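Local coordinates for putative polyphosphate kinase 2 family protein (Arthrobacter aurescens, PDB 3RHF), which probably acts as a polyphosphate kinase, transferring phosphate between polyphosphate and nucleotides through a P-loop NTPase-type fold, at residues Gly89-His94 against Tyr252-Val257. Numbering follows the deposited sequence.
With PO4 (phosphate ion), chain I.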
ATOM      1  N   GLY A  89      -6.972  -7.390   8.656  1.00 26.17           N
ATOM      2  CA  GLY A  89      -6.900  -7.030   7.254  1.00 25.36           C
ATOM      3  C   GLY A  89      -7.334  -5.599   7.008  1.00 24.37           C
ATOM      4  O   GLY A  89      -6.665  -4.828   6.332  1.00 25.32           O
ATOM      5  N   GLY A  90      -8.471  -5.241   7.567  1.00 23.19           N
ATOM      6  CA  GLY A  90      -9.023  -3.923   7.397  1.00 21.73           C
ATOM      7  C   GLY A  90      -8.198  -2.856   8.068  1.00 20.34           C
ATOM      8  O   GLY A  90      -8.069  -1.758   7.558  1.00 21.38           O
ATOM      9  N   ILE A  91      -7.692  -3.126   9.236  1.00 20.31           N
ATOM     10  CA  ILE A  91      -6.869  -2.133   9.885  1.00 20.26           C
ATOM     11  C   ILE A  91      -5.563  -1.918   9.098  1.00 20.25           C
ATOM     12  O   ILE A  91      -5.169  -0.747   8.888  1.00 20.05           O
ATOM     13  CB  ILE A  91      -6.583  -2.488  11.385  1.00 20.42           C
ATOM     14  CG1 ILE A  91      -7.918  -2.544  12.141  1.00 22.28           C
ATOM     15  CG2 ILE A  91      -5.662  -1.483  12.033  1.00 20.45           C
ATOM     16  CD1 ILE A  91      -7.951  -1.786  13.426  1.00 28.75           C
ATOM     17  N   VAL A  92      -4.935  -3.014   8.635  1.00 20.04           N
ATOM     18  CA  VAL A  92      -3.722  -2.934   7.905  1.00 21.23           C
ATOM     19  C   VAL A  92      -3.954  -2.090   6.706  1.00 22.84           C
ATOM     20  O   VAL A  92      -3.218  -1.110   6.464  1.00 24.86           O
ATOM     21  CB  VAL A  92      -3.227  -4.335   7.423  1.00 22.77           C
ATOM     22  CG1 VAL A  92      -2.218  -4.156   6.262  1.00 20.78           C
ATOM     23  CG2 VAL A  92      -2.637  -5.140   8.575  1.00 21.28           C
ATOM     24  N   SER A  93      -5.020  -2.405   5.979  1.00 23.42           N
ATOM     25  CA  SER A  93      -5.375  -1.644   4.799  1.00 24.07           C
ATOM     26  C   SER A  93      -5.609  -0.206   5.099  1.00 25.53           C
ATOM     27  O   SER A  93      -5.309   0.671   4.272  1.00 27.08           O
ATOM     28  CB  SER A  93      -6.664  -2.185   4.206  1.00 25.19           C
ATOM     29  OG  SER A  93      -7.039  -1.531   3.013  1.00 23.88           O
ATOM     30  N   HIS A  94      -6.207   0.089   6.231  1.00 25.59           N
ATOM     31  CA  HIS A  94      -6.478   1.488   6.460  1.00 26.97           C
ATOM     32  C   HIS A  94      -5.162   2.273   6.763  1.00 27.31           C
ATOM     33  O   HIS A  94      -4.902   3.353   6.193  1.00 27.18           O
ATOM     34  CB  HIS A  94      -7.526   1.721   7.550  1.00 27.47           C
ATOM     35  CG  HIS A  94      -7.964   3.132   7.591  1.00 29.73           C
ATOM     36  ND1 HIS A  94      -7.251   4.098   8.271  1.00 32.08           N
ATOM     37  CD2 HIS A  94      -8.941   3.785   6.909  1.00 32.34           C
ATOM     38  CE1 HIS A  94      -7.803   5.286   8.042  1.00 32.75           C
ATOM     39  NE2 HIS A  94      -8.824   5.126   7.217  1.00 31.29           N
ATOM     40  N   TYR A 252     -13.729   1.744  16.631  1.00 23.73           N
ATOM     41  CA  TYR A 252     -12.838   2.081  17.772  1.00 22.60           C
ATOM     42  C   TYR A 252     -11.426   1.513  17.594  1.00 21.88           C
ATOM     43  O   TYR A 252     -10.423   2.196  17.858  1.00 20.49           O
ATOM     44  CB  TYR A 252     -13.376   1.618  19.108  1.00 21.87           C
ATOM     45  CG  TYR A 252     -12.328   1.784  20.201  1.00 21.49           C
ATOM     46  CD1 TYR A 252     -11.964   3.020  20.638  1.00 21.58           C
ATOM     47  CD2 TYR A 252     -11.664   0.696  20.724  1.00 21.43           C
ATOM     48  CE1 TYR A 252     -11.010   3.185  21.607  1.00 23.57           C
ATOM     49  CE2 TYR A 252     -10.705   0.836  21.671  1.00 22.34           C
ATOM     50  CZ  TYR A 252     -10.371   2.085  22.123  1.00 24.55           C
ATOM     51  OH  TYR A 252      -9.411   2.244  23.097  1.00 24.21           O
ATOM     52  N   ALA A 253     -11.367   0.251  17.193  1.00 21.91           N
ATOM     53  CA  ALA A 253     -10.079  -0.391  16.926  1.00 22.88           C
ATOM     54  C   ALA A 253      -9.296   0.407  15.885  1.00 23.23           C
ATOM     55  O   ALA A 253      -8.106   0.597  16.043  1.00 25.05           O
ATOM     56  CB  ALA A 253     -10.265  -1.822  16.475  1.00 22.40           C
ATOM     57  N   ARG A 254      -9.946   0.897  14.842  1.00 22.91           N
ATOM     58  CA  ARG A 254      -9.225   1.665  13.874  1.00 23.18           C
ATOM     59  C   ARG A 254      -8.555   2.888  14.488  1.00 23.90           C
ATOM     60  O   ARG A 254      -7.390   3.152  14.163  1.00 25.86           O
ATOM     61  CB  ARG A 254     -10.125   2.135  12.761  1.00 23.78           C
ATOM     62  CG  ARG A 254     -10.597   1.050  11.858  1.00 24.69           C
ATOM     63  CD  ARG A 254     -11.626   1.565  10.889  1.00 25.95           C
ATOM     64  NE  ARG A 254     -12.322   0.432  10.271  1.00 30.46           N
ATOM     65  CZ  ARG A 254     -13.653   0.283  10.155  1.00 32.33           C
ATOM     66  NH1 ARG A 254     -14.526   1.198  10.568  1.00 30.22           N
ATOM     67  NH2 ARG A 254     -14.116  -0.796   9.553  1.00 32.50           N
ATOM     68  N   ILE A 255      -9.270   3.668  15.302  1.00 22.97           N
ATOM     69  CA  ILE A 255      -8.679   4.858  15.875  1.00 22.59           C
ATOM     70  C   ILE A 255      -7.716   4.554  17.011  1.00 22.66           C
ATOM     71  O   ILE A 255      -6.877   5.371  17.348  1.00 21.27           O
ATOM     72  CB  ILE A 255      -9.703   5.874  16.353  1.00 23.36           C
ATOM     73  CG1 ILE A 255     -10.683   5.249  17.380  1.00 24.37           C
ATOM     74  CG2 ILE A 255     -10.405   6.478  15.174  1.00 20.78           C
ATOM     75  CD1 ILE A 255     -11.629   6.280  18.030  1.00 21.37           C
ATOM     76  N   ALA A 256      -7.821   3.374  17.601  1.00 23.09           N
ATOM     77  CA  ALA A 256      -6.928   3.036  18.722  1.00 23.18           C
ATOM     78  C   ALA A 256      -5.584   2.611  18.125  1.00 22.38           C
ATOM     79  O   ALA A 256      -4.517   3.032  18.586  1.00 21.49           O
ATOM     80  CB  ALA A 256      -7.544   1.949  19.638  1.00 22.38           C
ATOM     81  N   VAL A 257      -5.651   1.819  17.060  1.00 22.38           N
ATOM     82  CA  VAL A 257      -4.448   1.432  16.369  1.00 22.10           C
ATOM     83  C   VAL A 257      -3.799   2.670  15.821  1.00 22.83           C
ATOM     84  O   VAL A 257      -2.608   2.925  16.078  1.00 22.49           O
ATOM     85  CB  VAL A 257      -4.661   0.353  15.304  1.00 22.22           C
ATOM     86  CG1 VAL A 257      -3.370   0.145  14.551  1.00 22.78           C
ATOM     87  CG2 VAL A 257      -5.020  -0.991  15.954  1.00 19.23           C
TER
HETATM   88  P   PO4 I 288      -9.128 -10.712  10.040  1.00 44.76           P
HETATM   89  O1  PO4 I 288      -9.476 -12.181   9.619  1.00 39.20           O
HETATM   90  O2  PO4 I 288     -10.524  -9.928   9.968  1.00 36.28           O
HETATM   91  O3  PO4 I 288      -8.510 -10.588  11.471  1.00 33.28           O
HETATM   92  O4  PO4 I 288      -8.083 -10.148   9.026  1.00 40.74           O
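Ile91 packs against Ala253, Arg254 and Val257, joining helix 88-98 to helix 250-266 in this alpha/beta/alpha P-loop kinase fold. The segments cross at -47° with axes 10.2 Å apart, and the apolar contact rests on the two branches of Ile91. CG2, anti to the backbone N, meets Val257 tip to tip, 3.8 Å from its CG1. The other branch extends CD1 over the facing backbone, where it lies 3.5 Å from Ala253 O, 3.6 Å from Arg254 N and 3.8 Å from Ala253 CB. Trimming Ile91 to an alanine removes both branches and would probably open a gap beside Ala253 and take from Val257 the methyl packed against its CG1.

The polar interactions lie around this apolar contact. The extended chain of Arg254 runs past Ile91 and carries its guanidinium to a bound citrate, hydrogen-bonded through NH1. His94 ND1 is hydrogen-bonded to Gln258 OE1. At the N-terminal end of helix 88-98 a phosphate ion, like the citrate probably from the crystallisation liquor, is gripped by the backbone N of Thr85 and Gly87 and by Lys88 NZ, as expected of a P-loop; Gly89 N adds a nearly straight bond (163°) to phosphate O4 at 3.0 Å.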